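Local coordinates for protein DynE7 (Micromonospora chersina, PDB 2XEM) that probably hydrolyses the thioester of a polyene intermediate in dynemicin biosynthesis, as a hot-dog fold thioesterase of the enediyne pathway, at residues S10-H15 and E82-L87; F71-S76 and P108-A113; F78-V83 and V102-G107. All blocks are in the same frame, centred on the assembly; numbering follows the deposited sequence. Where two conformers were deposited one is given.

Interaction 1 of 3, residues S10-H15 and E82-L87; sequences SYVHRH and EVRMML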
ATOM      1  N   SER D  10     -16.584 -12.252  19.098  1.00 32.46           N
ATOM      2  CA  SER D  10     -16.256 -11.660  17.839  1.00 29.56           C
ATOM      3  C   SER D  10     -15.288 -12.514  17.082  1.00 29.14           C
ATOM      4  O   SER D  10     -14.604 -13.345  17.657  1.00 28.86           O
ATOM      5  CB  SER D  10     -15.741 -10.243  18.023  1.00 32.25           C
ATOM      6  OG  SER D  10     -14.545 -10.257  18.786  1.00 38.99           O
ATOM      7  N   TYR D  11     -15.284 -12.349  15.763  1.00 22.52           N
ATOM      8  CA  TYR D  11     -14.284 -12.959  14.913  1.00 21.31           C
ATOM      9  C   TYR D  11     -12.976 -12.168  15.040  1.00 23.71           C
ATOM     10  O   TYR D  11     -12.990 -10.933  14.918  1.00 20.52           O
ATOM     11  CB  TYR D  11     -14.772 -12.991  13.463  1.00 21.08           C
ATOM     12  CG  TYR D  11     -13.705 -13.547  12.568  1.00 21.76           C
ATOM     13  CD1 TYR D  11     -13.430 -14.909  12.544  1.00 23.54           C
ATOM     14  CD2 TYR D  11     -12.911 -12.703  11.798  1.00 21.83           C
ATOM     15  CE1 TYR D  11     -12.389 -15.419  11.772  1.00 24.36           C
ATOM     16  CE2 TYR D  11     -11.878 -13.203  11.013  1.00 22.32           C
ATOM     17  CZ  TYR D  11     -11.628 -14.560  10.997  1.00 25.86           C
ATOM     18  OH  TYR D  11     -10.624 -15.050  10.225  1.00 23.74           O
ATOM     19  N   VAL D  12     -11.857 -12.872  15.255  1.00 19.38           N
ATOM     20  CA  VAL D  12     -10.580 -12.229  15.508  1.00 19.46           C
ATOM     21  C   VAL D  12      -9.657 -12.445  14.330  1.00 23.95           C
ATOM     22  O   VAL D  12      -9.365 -13.598  13.978  1.00 23.02           O
ATOM     23  CB  VAL D  12      -9.930 -12.688  16.826  1.00 25.06           C
ATOM     24  CG1 VAL D  12      -8.546 -12.039  17.005  1.00 24.50           C
ATOM     25  CG2 VAL D  12     -10.833 -12.366  18.010  1.00 25.47           C
ATOM     26  N   HIS D  13      -9.257 -11.324  13.670  1.00 19.24           N
ATOM     27  CA  HIS D  13      -8.178 -11.355  12.694  1.00 17.95           C
ATOM     28  C   HIS D  13      -6.948 -10.743  13.320  1.00 23.39           C
ATOM     29  O   HIS D  13      -6.972  -9.573  13.685  1.00 21.90           O
ATOM     30  CB  HIS D  13      -8.575 -10.619  11.400  1.00 17.62           C
ATOM     31  CG  HIS D  13      -7.433 -10.403  10.455  1.00 20.31           C
ATOM     32  ND1 HIS D  13      -6.870 -11.429   9.746  1.00 21.41           N
ATOM     33  CD2 HIS D  13      -6.762  -9.261  10.182  1.00 21.66           C
ATOM     34  CE1 HIS D  13      -5.891 -10.889   9.048  1.00 21.38           C
ATOM     35  NE2 HIS D  13      -5.801  -9.583   9.262  1.00 21.36           N
ATOM     36  N   ARG D  14      -5.874 -11.529  13.448  1.00 22.50           N
ATOM     37  CA  ARG D  14      -4.617 -11.086  14.041  1.00 23.35           C
ATOM     38  C   ARG D  14      -3.747 -10.423  12.972  1.00 26.50           C
ATOM     39  O   ARG D  14      -3.519 -11.001  11.914  1.00 25.39           O
ATOM     40  CB  ARG D  14      -3.899 -12.294  14.648  1.00 23.68           C
ATOM     41  CG  ARG D  14      -2.635 -11.961  15.431  1.00 39.48           C
ATOM     42  CD  ARG D  14      -1.931 -13.248  15.813  1.00 38.40           C
ATOM     43  NE  ARG D  14      -0.558 -13.036  16.281  1.00 40.88           N
ATOM     44  CZ  ARG D  14       0.516 -13.006  15.496  1.00 53.74           C
ATOM     45  NH1 ARG D  14       0.389 -13.113  14.178  1.00 35.61           N
ATOM     46  NH2 ARG D  14       1.723 -12.835  16.022  1.00 43.70           N
ATOM     47  N   HIS D  15      -3.244  -9.220  13.258  1.00 22.39           N
ATOM     48  CA  HIS D  15      -2.354  -8.513  12.347  1.00 20.10           C
ATOM     49  C   HIS D  15      -1.137  -7.970  13.090  1.00 23.36           C
ATOM     50  O   HIS D  15      -1.287  -7.300  14.091  1.00 24.41           O
ATOM     51  CB  HIS D  15      -3.120  -7.413  11.588  1.00 19.80           C
ATOM     52  CG  HIS D  15      -2.230  -6.448  10.873  1.00 22.46           C
ATOM     53  ND1 HIS D  15      -1.859  -5.293  11.503  1.00 24.57           N
ATOM     54  CD2 HIS D  15      -1.612  -6.496   9.668  1.00 22.37           C
ATOM     55  CE1 HIS D  15      -1.013  -4.683  10.708  1.00 22.84           C
ATOM     56  NE2 HIS D  15      -0.845  -5.333   9.588  1.00 22.62           N
ATOM     57  N   GLU D  82      -5.403  -7.174  17.265  1.00 19.78           N
ATOM     58  CA  GLU D  82      -6.560  -7.999  16.947  1.00 19.02           C
ATOM     59  C   GLU D  82      -7.628  -7.126  16.304  1.00 21.71           C
ATOM     60  O   GLU D  82      -8.068  -6.143  16.901  1.00 21.46           O
ATOM     61  CB  GLU D  82      -7.101  -8.657  18.186  1.00 20.50           C
ATOM     62  CG  GLU D  82      -6.213  -9.759  18.681  1.00 24.41           C
ATOM     63  CD  GLU D  82      -6.815 -10.521  19.840  1.00 39.47           C
ATOM     64  OE1 GLU D  82      -7.913 -10.156  20.325  1.00 26.24           O
ATOM     65  OE2 GLU D  82      -6.159 -11.488  20.277  1.00 28.74           O
ATOM     66  N   VAL D  83      -7.972  -7.447  15.057  1.00 17.00           N
ATOM     67  CA  VAL D  83      -9.061  -6.792  14.339  1.00 17.26           C
ATOM     68  C   VAL D  83     -10.300  -7.658  14.618  1.00 20.83           C
ATOM     69  O   VAL D  83     -10.443  -8.741  14.064  1.00 18.27           O
ATOM     70  CB  VAL D  83      -8.758  -6.610  12.827  1.00 20.33           C
ATOM     71  CG1 VAL D  83      -9.895  -5.834  12.139  1.00 20.10           C
ATOM     72  CG2 VAL D  83      -7.414  -5.890  12.620  1.00 19.50           C
ATOM     73  N   ARG D  84     -11.138  -7.199  15.557  1.00 19.72           N
ATOM     74  CA  ARG D  84     -12.271  -7.964  16.047  1.00 19.65           C
ATOM     75  C   ARG D  84     -13.525  -7.542  15.318  1.00 24.89           C
ATOM     76  O   ARG D  84     -13.958  -6.403  15.450  1.00 24.54           O
ATOM     77  CB  ARG D  84     -12.411  -7.784  17.565  1.00 20.48           C
ATOM     78  CG  ARG D  84     -11.151  -8.185  18.315  1.00 18.69           C
ATOM     79  CD  ARG D  84     -11.336  -7.911  19.772  1.00 20.71           C
ATOM     80  NE  ARG D  84     -10.174  -8.324  20.556  1.00 22.91           N
ATOM     81  CZ  ARG D  84     -10.021  -8.060  21.848  1.00 27.61           C
ATOM     82  NH1 ARG D  84     -10.953  -7.375  22.508  1.00 23.21           N
ATOM     83  NH2 ARG D  84      -8.939  -8.467  22.488  1.00 22.33           N
ATOM     84  N   MET D  85     -14.103  -8.455  14.538  1.00 23.00           N
ATOM     85  CA  MET D  85     -15.248  -8.169  13.687  1.00 23.16           C
ATOM     86  C   MET D  85     -16.567  -8.691  14.263  1.00 24.25           C
ATOM     87  O   MET D  85     -16.646  -9.819  14.753  1.00 22.82           O
ATOM     88  CB  MET D  85     -15.022  -8.734  12.287  1.00 26.17           C
ATOM     89  CG  MET D  85     -16.040  -8.266  11.268  1.00 32.58           C
ATOM     90  SD  MET D  85     -15.665  -8.921   9.627  1.00 40.63           S
ATOM     91  CE  MET D  85     -16.096 -10.702   9.906  1.00 37.63           C
ATOM     92  N   MET D  86     -17.615  -7.879  14.150  1.00 20.85           N
ATOM     93  CA  MET D  86     -18.981  -8.293  14.490  1.00 22.14           C
ATOM     94  C   MET D  86     -19.958  -7.923  13.395  1.00 24.61           C
ATOM     95  O   MET D  86     -19.757  -6.922  12.709  1.00 23.74           O
ATOM     96  CB  MET D  86     -19.415  -7.642  15.806  1.00 26.03           C
ATOM     97  CG  MET D  86     -18.608  -8.154  16.975  1.00 31.29           C
ATOM     98  SD  MET D  86     -19.340  -7.954  18.557  1.00 39.96           S
ATOM     99  CE  MET D  86     -20.548  -9.313  18.531  1.00 36.45           C
ATOM    100  N   LEU D  87     -21.014  -8.726  13.236  1.00 21.51           N
ATOM    101  CA  LEU D  87     -22.131  -8.380  12.370  1.00 22.67           C
ATOM    102  C   LEU D  87     -23.035  -7.356  13.059  1.00 27.80           C
ATOM    103  O   LEU D  87     -23.558  -7.618  14.141  1.00 26.81           O
ATOM    104  CB  LEU D  87     -22.933  -9.630  11.951  1.00 23.95           C
ATOM    105  CG  LEU D  87     -24.206  -9.407  11.131  1.00 28.52           C
ATOM    106  CD1 LEU D  87     -23.861  -8.991   9.737  1.00 29.06           C
ATOM    107  CD2 LEU D  87     -25.088 -10.662  11.121  1.00 30.81           C
TER

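Interaction 2 of 3, residues F71-S76 and P108-A113; sequences FYAEGS and PPTLLA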
ATOM      1  N   PHE D  71     -10.331   6.848  15.514  1.00 17.38           N
ATOM      2  CA  PHE D  71      -8.966   6.546  16.002  1.00 18.32           C
ATOM      3  C   PHE D  71      -8.786   7.080  17.425  1.00 22.57           C
ATOM      4  O   PHE D  71      -9.150   8.229  17.694  1.00 22.62           O
ATOM      5  CB  PHE D  71      -7.897   7.143  15.051  1.00 19.22           C
ATOM      6  CG  PHE D  71      -8.098   6.721  13.607  1.00 20.04           C
ATOM      7  CD1 PHE D  71      -7.561   5.524  13.135  1.00 21.46           C
ATOM      8  CD2 PHE D  71      -8.865   7.500  12.733  1.00 22.04           C
ATOM      9  CE1 PHE D  71      -7.753   5.123  11.808  1.00 21.15           C
ATOM     10  CE2 PHE D  71      -9.054   7.100  11.398  1.00 24.82           C
ATOM     11  CZ  PHE D  71      -8.484   5.914  10.944  1.00 21.80           C
ATOM     12  N   TYR D  72      -8.265   6.240  18.337  1.00 18.75           N
ATOM     13  CA  TYR D  72      -8.188   6.591  19.766  1.00 20.45           C
ATOM     14  C   TYR D  72      -6.756   6.646  20.300  1.00 25.18           C
ATOM     15  O   TYR D  72      -6.434   7.516  21.092  1.00 26.25           O
ATOM     16  CB  TYR D  72      -9.052   5.649  20.636  1.00 21.53           C
ATOM     17  CG  TYR D  72     -10.491   5.507  20.173  1.00 24.27           C
ATOM     18  CD1 TYR D  72     -11.302   6.628  19.977  1.00 27.70           C
ATOM     19  CD2 TYR D  72     -11.051   4.256  19.956  1.00 25.04           C
ATOM     20  CE1 TYR D  72     -12.635   6.498  19.551  1.00 30.12           C
ATOM     21  CE2 TYR D  72     -12.376   4.116  19.541  1.00 25.79           C
ATOM     22  CZ  TYR D  72     -13.163   5.233  19.334  1.00 33.46           C
ATOM     23  OH  TYR D  72     -14.465   5.061  18.938  1.00 35.45           O
ATOM     24  N   ALA D  73      -5.922   5.702  19.905  1.00 21.50           N
ATOM     25  CA  ALA D  73      -4.537   5.618  20.363  1.00 21.99           C
ATOM     26  C   ALA D  73      -3.666   5.147  19.211  1.00 24.75           C
ATOM     27  O   ALA D  73      -4.126   4.356  18.388  1.00 23.28           O
ATOM     28  CB  ALA D  73      -4.434   4.654  21.546  1.00 22.47           C
ATOM     29  N   GLU D  74      -2.420   5.602  19.173  1.00 22.46           N
ATOM     30  CA  GLU D  74      -1.477   5.273  18.103  0.50 21.74           C
ATOM     31  C   GLU D  74      -1.020   3.800  18.116  1.00 27.26           C
ATOM     32  O   GLU D  74      -0.775   3.228  19.184  1.00 27.60           O
ATOM     33  CB  GLU D  74      -0.283   6.235  18.150  0.50 23.14           C
ATOM     34  CG  GLU D  74      -0.656   7.624  17.649  0.50 31.25           C
ATOM     35  CD  GLU D  74       0.296   8.755  17.971  0.50 50.43           C
ATOM     36  OE1 GLU D  74      -0.196   9.861  18.295  0.50 55.09           O
ATOM     37  OE2 GLU D  74       1.528   8.552  17.874  0.50 31.45           O
ATOM     38  N   GLY D  75      -0.954   3.207  16.926  1.00 23.25           N
ATOM     39  CA  GLY D  75      -0.302   1.920  16.707  1.00 23.38           C
ATOM     40  C   GLY D  75       1.151   2.138  16.295  1.00 28.13           C
ATOM     41  O   GLY D  75       1.505   3.205  15.786  1.00 27.81           O
ATOM     42  N   SER D  76       2.003   1.150  16.529  1.00 23.69           N
ATOM     43  CA  SER D  76       3.431   1.224  16.243  1.00 23.29           C
ATOM     44  C   SER D  76       3.880  -0.062  15.525  1.00 21.65           C
ATOM     45  O   SER D  76       3.220  -1.087  15.656  1.00 19.10           O
ATOM     46  CB  SER D  76       4.225   1.346  17.544  1.00 28.83           C
ATOM     47  OG  SER D  76       3.910   2.538  18.249  1.00 42.03           O
ATOM     48  N   PRO D 108      -0.295  -3.391  27.873  1.00 36.59           N
ATOM     49  CA  PRO D 108      -1.673  -3.830  28.197  1.00 36.09           C
ATOM     50  C   PRO D 108      -2.626  -3.768  26.999  1.00 36.63           C
ATOM     51  O   PRO D 108      -2.389  -2.972  26.087  1.00 34.74           O
ATOM     52  CB  PRO D 108      -2.096  -2.878  29.319  1.00 38.70           C
ATOM     53  CG  PRO D 108      -1.308  -1.627  29.061  1.00 42.97           C
ATOM     54  CD  PRO D 108      -0.008  -2.046  28.417  1.00 38.35           C
ATOM     55  N   PRO D 109      -3.704  -4.585  26.971  1.00 31.46           N
ATOM     56  CA  PRO D 109      -4.678  -4.474  25.865  1.00 29.08           C
ATOM     57  C   PRO D 109      -5.174  -3.034  25.702  1.00 31.98           C
ATOM     58  O   PRO D 109      -5.614  -2.427  26.680  1.00 33.82           O
ATOM     59  CB  PRO D 109      -5.807  -5.423  26.276  1.00 30.92           C
ATOM     60  CG  PRO D 109      -5.175  -6.385  27.217  1.00 37.34           C
ATOM     61  CD  PRO D 109      -4.107  -5.622  27.946  1.00 34.07           C
ATOM     62  N   THR D 110      -5.059  -2.479  24.482  1.00 24.26           N
ATOM     63  CA  THR D 110      -5.398  -1.093  24.199  1.00 23.37           C
ATOM     64  C   THR D 110      -6.276  -1.011  22.962  1.00 26.90           C
ATOM     65  O   THR D 110      -5.899  -1.503  21.893  1.00 23.44           O
ATOM     66  CB  THR D 110      -4.102  -0.244  24.074  1.00 34.18           C
ATOM     67  OG1 THR D 110      -3.290  -0.462  25.234  1.00 35.14           O
ATOM     68  CG2 THR D 110      -4.388   1.269  23.930  1.00 30.34           C
ATOM     69  N   LEU D 111      -7.465  -0.399  23.108  1.00 24.49           N
ATOM     70  CA  LEU D 111      -8.328  -0.095  21.970  1.00 20.70           C
ATOM     71  C   LEU D 111      -7.699   1.036  21.147  1.00 25.42           C
ATOM     72  O   LEU D 111      -7.672   2.187  21.578  1.00 27.44           O
ATOM     73  CB  LEU D 111      -9.759   0.283  22.442  1.00 20.03           C
ATOM     74  CG  LEU D 111     -10.803   0.512  21.331  1.00 21.74           C
ATOM     75  CD1 LEU D 111     -11.116  -0.781  20.586  1.00 21.15           C
ATOM     76  CD2 LEU D 111     -12.083   1.140  21.895  1.00 23.33           C
ATOM     77  N   LEU D 112      -7.175   0.702  19.977  1.00 20.97           N
ATOM     78  CA  LEU D 112      -6.522   1.681  19.095  1.00 19.78           C
ATOM     79  C   LEU D 112      -7.527   2.488  18.337  1.00 22.11           C
ATOM     80  O   LEU D 112      -7.324   3.677  18.118  1.00 21.10           O
ATOM     81  CB  LEU D 112      -5.578   0.977  18.096  1.00 18.52           C
ATOM     82  CG  LEU D 112      -4.370   0.208  18.696  1.00 21.21           C
ATOM     83  CD1 LEU D 112      -3.458  -0.328  17.591  1.00 18.34           C
ATOM     84  CD2 LEU D 112      -3.567   1.065  19.659  1.00 26.15           C
ATOM     85  N   ALA D 113      -8.632   1.843  17.948  1.00 18.32           N
ATOM     86  CA  ALA D 113      -9.554   2.348  16.948  1.00 16.15           C
ATOM     87  C   ALA D 113     -10.793   1.495  16.922  1.00 21.55           C
ATOM     88  O   ALA D 113     -10.797   0.364  17.439  1.00 18.97           O
ATOM     89  CB  ALA D 113      -8.897   2.315  15.565  1.00 15.77           C
TER

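Interaction 3 of 3, residues F78-V83 and V102-G107; sequences FDEVEV and VRVAPG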
ATOM      1  N   PHE D  78       5.525  -3.560  14.843  1.00 19.43           N
ATOM      2  CA  PHE D  78       5.631  -4.788  15.643  1.00 20.41           C
ATOM      3  C   PHE D  78       4.475  -5.004  16.604  1.00 24.21           C
ATOM      4  O   PHE D  78       4.444  -6.057  17.242  1.00 23.81           O
ATOM      5  CB  PHE D  78       6.969  -4.914  16.410  1.00 23.78           C
ATOM      6  CG  PHE D  78       8.256  -4.882  15.624  1.00 26.05           C
ATOM      7  CD1 PHE D  78       9.072  -3.760  15.646  1.00 29.76           C
ATOM      8  CD2 PHE D  78       8.709  -6.017  14.948  1.00 29.64           C
ATOM      9  CE1 PHE D  78      10.290  -3.746  14.960  1.00 31.93           C
ATOM     10  CE2 PHE D  78       9.934  -6.005  14.263  1.00 33.60           C
ATOM     11  CZ  PHE D  78      10.709  -4.864  14.266  1.00 32.65           C
ATOM     12  N   ASP D  79       3.542  -4.023  16.744  1.00 20.81           N
ATOM     13  CA  ASP D  79       2.329  -4.218  17.546  1.00 20.52           C
ATOM     14  C   ASP D  79       1.540  -5.385  16.989  1.00 24.51           C
ATOM     15  O   ASP D  79       1.407  -5.526  15.771  1.00 22.23           O
ATOM     16  CB  ASP D  79       1.418  -2.972  17.545  1.00 20.80           C
ATOM     17  CG  ASP D  79       1.853  -1.798  18.411  1.00 22.75           C
ATOM     18  OD1 ASP D  79       2.833  -1.948  19.180  1.00 23.33           O
ATOM     19  OD2 ASP D  79       1.193  -0.742  18.342  1.00 23.40           O
ATOM     20  N   GLU D  80       1.069  -6.244  17.885  1.00 22.19           N
ATOM     21  CA  GLU D  80       0.134  -7.292  17.511  1.00 21.69           C
ATOM     22  C   GLU D  80      -1.282  -6.755  17.753  1.00 23.08           C
ATOM     23  O   GLU D  80      -1.648  -6.426  18.885  1.00 23.34           O
ATOM     24  CB  GLU D  80       0.415  -8.578  18.295  1.00 23.93           C
ATOM     25  CG  GLU D  80      -0.580  -9.692  18.006  1.00 36.25           C
ATOM     26  CD  GLU D  80      -0.401 -10.921  18.885  1.00 56.33           C
ATOM     27  OE1 GLU D  80      -1.252 -11.833  18.793  1.00 43.72           O
ATOM     28  OE2 GLU D  80       0.554 -10.958  19.696  1.00 43.82           O
ATOM     29  N   VAL D  81      -2.038  -6.593  16.665  1.00 17.28           N
ATOM     30  CA  VAL D  81      -3.364  -5.979  16.700  1.00 17.09           C
ATOM     31  C   VAL D  81      -4.389  -7.047  16.393  1.00 22.28           C
ATOM     32  O   VAL D  81      -4.245  -7.765  15.407  1.00 21.80           O
ATOM     33  CB  VAL D  81      -3.496  -4.766  15.728  1.00 19.91           C
ATOM     34  CG1 VAL D  81      -4.910  -4.142  15.793  1.00 19.37           C
ATOM     35  CG2 VAL D  81      -2.414  -3.718  15.991  1.00 18.84           C
ATOM     36  N   GLU D  82      -5.403  -7.174  17.265  1.00 19.78           N
ATOM     37  CA  GLU D  82      -6.560  -7.999  16.947  1.00 19.02           C
ATOM     38  C   GLU D  82      -7.628  -7.126  16.304  1.00 21.71           C
ATOM     39  O   GLU D  82      -8.068  -6.143  16.901  1.00 21.46           O
ATOM     40  CB  GLU D  82      -7.101  -8.657  18.186  1.00 20.50           C
ATOM     41  CG  GLU D  82      -6.213  -9.759  18.681  1.00 24.41           C
ATOM     42  CD  GLU D  82      -6.815 -10.521  19.840  1.00 39.47           C
ATOM     43  OE1 GLU D  82      -7.913 -10.156  20.325  1.00 26.24           O
ATOM     44  OE2 GLU D  82      -6.159 -11.488  20.277  1.00 28.74           O
ATOM     45  N   VAL D  83      -7.972  -7.447  15.057  1.00 17.00           N
ATOM     46  CA  VAL D  83      -9.061  -6.792  14.339  1.00 17.26           C
ATOM     47  C   VAL D  83     -10.300  -7.658  14.618  1.00 20.83           C
ATOM     48  O   VAL D  83     -10.443  -8.741  14.064  1.00 18.27           O
ATOM     49  CB  VAL D  83      -8.758  -6.610  12.827  1.00 20.33           C
ATOM     50  CG1 VAL D  83      -9.895  -5.834  12.139  1.00 20.10           C
ATOM     51  CG2 VAL D  83      -7.414  -5.890  12.620  1.00 19.50           C
ATOM     52  N   VAL D 102      -7.740  -3.829  18.601  1.00 17.09           N
ATOM     53  CA  VAL D 102      -7.178  -3.934  19.940  1.00 17.98           C
ATOM     54  C   VAL D 102      -5.712  -4.362  19.860  1.00 23.10           C
ATOM     55  O   VAL D 102      -5.421  -5.458  19.360  1.00 23.07           O
ATOM     56  CB  VAL D 102      -8.032  -4.869  20.844  1.00 21.08           C
ATOM     57  CG1 VAL D 102      -7.463  -4.938  22.266  1.00 21.54           C
ATOM     58  CG2 VAL D 102      -9.505  -4.413  20.871  1.00 20.30           C
ATOM     59  N   ARG D 103      -4.788  -3.496  20.327  1.00 18.93           N
ATOM     60  CA  ARG D 103      -3.408  -3.943  20.527  1.00 19.40           C
ATOM     61  C   ARG D 103      -3.375  -4.892  21.729  1.00 22.37           C
ATOM     62  O   ARG D 103      -3.774  -4.490  22.823  1.00 20.83           O
ATOM     63  CB  ARG D 103      -2.426  -2.760  20.728  1.00 18.81           C
ATOM     64  CG  ARG D 103      -1.011  -3.243  21.099  1.00 21.17           C
ATOM     65  CD  ARG D 103       0.031  -2.159  21.198  1.00 25.33           C
ATOM     66  NE  ARG D 103      -0.345  -1.097  22.125  1.00 32.20           N
ATOM     67  CZ  ARG D 103      -0.387   0.189  21.802  1.00 44.78           C
ATOM     68  NH1 ARG D 103      -0.061   0.586  20.574  1.00 22.46           N
ATOM     69  NH2 ARG D 103      -0.750   1.092  22.704  1.00 32.13           N
ATOM     70  N   VAL D 104      -2.917  -6.138  21.513  1.00 18.35           N
ATOM     71  CA  VAL D 104      -2.786  -7.157  22.564  1.00 20.59           C
ATOM     72  C   VAL D 104      -1.334  -7.382  22.984  1.00 27.38           C
ATOM     73  O   VAL D 104      -1.089  -8.029  23.987  1.00 27.99           O
ATOM     74  CB  VAL D 104      -3.508  -8.479  22.210  1.00 23.91           C
ATOM     75  CG1 VAL D 104      -5.015  -8.250  22.103  1.00 22.70           C
ATOM     76  CG2 VAL D 104      -2.942  -9.105  20.927  1.00 22.45           C
ATOM     77  N   ALA D 105      -0.372  -6.877  22.197  1.00 25.48           N
ATOM     78  CA  ALA D 105       1.050  -6.933  22.553  1.00 26.01           C
ATOM     79  C   ALA D 105       1.819  -5.887  21.741  1.00 28.65           C
ATOM     80  O   ALA D 105       1.415  -5.590  20.615  1.00 26.20           O
ATOM     81  CB  ALA D 105       1.626  -8.336  22.319  1.00 27.00           C
ATOM     82  N   PRO D 106       2.865  -5.244  22.303  1.00 25.77           N
ATOM     83  CA  PRO D 106       3.322  -5.305  23.710  1.00 27.63           C
ATOM     84  C   PRO D 106       2.387  -4.498  24.612  1.00 34.39           C
ATOM     85  O   PRO D 106       1.467  -3.836  24.123  1.00 31.27           O
ATOM     86  CB  PRO D 106       4.731  -4.687  23.635  1.00 29.71           C
ATOM     87  CG  PRO D 106       4.602  -3.661  22.516  1.00 32.26           C
ATOM     88  CD  PRO D 106       3.687  -4.320  21.502  1.00 26.59           C
ATOM     89  N   GLY D 107       2.623  -4.572  25.928  1.00 36.06           N
ATOM     90  CA  GLY D 107       1.935  -3.744  26.913  1.00 35.57           C
ATOM     91  C   GLY D 107       0.517  -4.205  27.149  1.00 39.45           C
ATOM     92  O   GLY D 107       0.131  -5.282  26.664  1.00 38.07           O
TER

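Interaction 1 of 3, residues S10-H15 and E82-L87
Val83 and His13 form a hydrogen-bonded antiparallel pair in which Val83 N gives a 2.7 Å hydrogen bond to His13 O. The valine CB rests 3.6 Å from that same His13 O, and its CG2, held beside the backbone N and anti to the carbonyl carbon, reaches the rim of the imidazole near the ring plane. A compact beta-branched residue suits this buried place, where CB and CG2 lie against the partner strand and helix 32-48 closes over the face. Two residues before His13, on the same face, Tyr11 forms a second hydrogen-bonded pair with Met85. Its CG stands anti to the backbone N (chi1 177°), and CD2 is met obliquely by Met85 CE at 4.2 Å. Tyrosine offers an apolar body for Met85 and for Phe44, which meets it edge-to-face, and a hydroxyl that hydrogen-bonds Asp47. Ser10, at the entrance to the strand, is small enough for its CB to come 3.4 Å from Met85 O, while its OG lies 3.5 Å from Arg84 CB. On the face away from Tyr11 and His13, Val12 CG1 touches Glu82 CD at 3.7 Å. Arg84 turns NE and NH2 side-on to Glu82 OE1, both at 2.9 Å, which would probably offset part of that carboxylate's charge. Tyr11, His13, Val83 and Met85 thus face helix 32-48, an arrangement typical of the hot-dog fold, in which an antiparallel sheet wraps round a long helix.

Interaction 2 of 3, residues F71-S76 and P108-A113
Phe71 and Ala113 face each other as a non-hydrogen-bonded antiparallel pair, their CA atoms 4.3 Å apart, and just beyond them the chain of 71-76 leaves the strand. On the other side of strand 110-124, Leu112 and Ala113 form a classic beta bulge opposite Tyr101. Leu112 O accepts from two successive amides, Tyr72 N at 2.7 Å and Ala73 N at 3.0 Å, both reaching it from the same face of its carbonyl plane; this double grip fixes the departing loop. Tyr72 and Leu111 lie side by side and point the same way, with Leu111 CD2 3.8 Å from Tyr72 CE2. The ring gives the leucine a broad apolar flank, while its hydroxyl hydrogen-bonds Gln114. Phe71 carries its ring to the opposite face, where CD1 approaches Ala113 CB obliquely and Tyr33 meets the ring edge-to-face; it also packs on Thr64 of a second subunit. The single methyl of Ala73 touches both Thr110 CG2 and Leu112 CD2, which lie to one side of it. Leu112 has its CG anti to the carbonyl carbon (chi1 -63°), and its branches spread beneath the loop: CD1 lies 4.0 Å from Gly75 CA, and CD2 is 3.6 Å from Glu74 O.

Interaction 3 of 3, residues F78-V83 and V102-G107
Asp79 and Arg103 join in a salt bridge across the open end of a hairpin, with Arg103 NH1 2.9 Å from Asp79 OD2. The arginine starts out extended, then bends at chi3 (55°), turning NE aside after CD has passed 3.3 Å from Asp79 CG. The carboxylate and guanidinium planes stand 66° apart: OD2 lies at the edge of the guanidinium, whereas NH1 comes from above the carboxylate plane. Each partner is held a second time, OD2 by Ser76 N and NH1 by Glu74 O, which suits a buried aspartate that needs compensating polar contacts. Its other oxygen, OD1, is 3.4 Å from CD of Pro106, a residue that follows a cis peptide bond. On the opposite face, Val104 divides its two methyls between a pair of glutamates. CG2, placed between the backbone N and the carbonyl carbon, lies 3.7 Å from CD of the extended Glu80; CG1 lies equally far from CD of Glu82, whose side chain crosses the valine at about a right angle. The valine thus packs on both acids, while the Glu80 carboxylate is paired with Arg14 and that of Glu82 with Arg84. Glu80 N bonds Ala105 O at 2.8 Å, and Glu80 O accepts from Val104 N at 2.9 Å. With Val104 and Ala105 both opposite Glu80, this is a classic beta bulge in the hairpin of strands 80-91 and 94-105, within the antiparallel hot-dog sheet.

The three contacts follow one another across a single sheet. Interactions 1 and 3 share Glu82 and Val83 on strand 80-91, with centres 12 Å apart; Arg14 NE and Glu80 OE1 join them in a 2.9 Å salt bridge. Interactions 3 and 2 lie closer, 8 Å between centres: Thr110 O meets Arg103 N at 2.8 Å, and the Glu74–Arg103 bond, 3.1 Å from O to NH1, ties the hairpin to 71-76. Interactions 1 and 2 do not touch, their nearest atoms being about 6 Å apart. The bound polyene lies beyond interaction 2, about 9 Å from the side chain of Glu74, which packs on Leu129 of a second subunit.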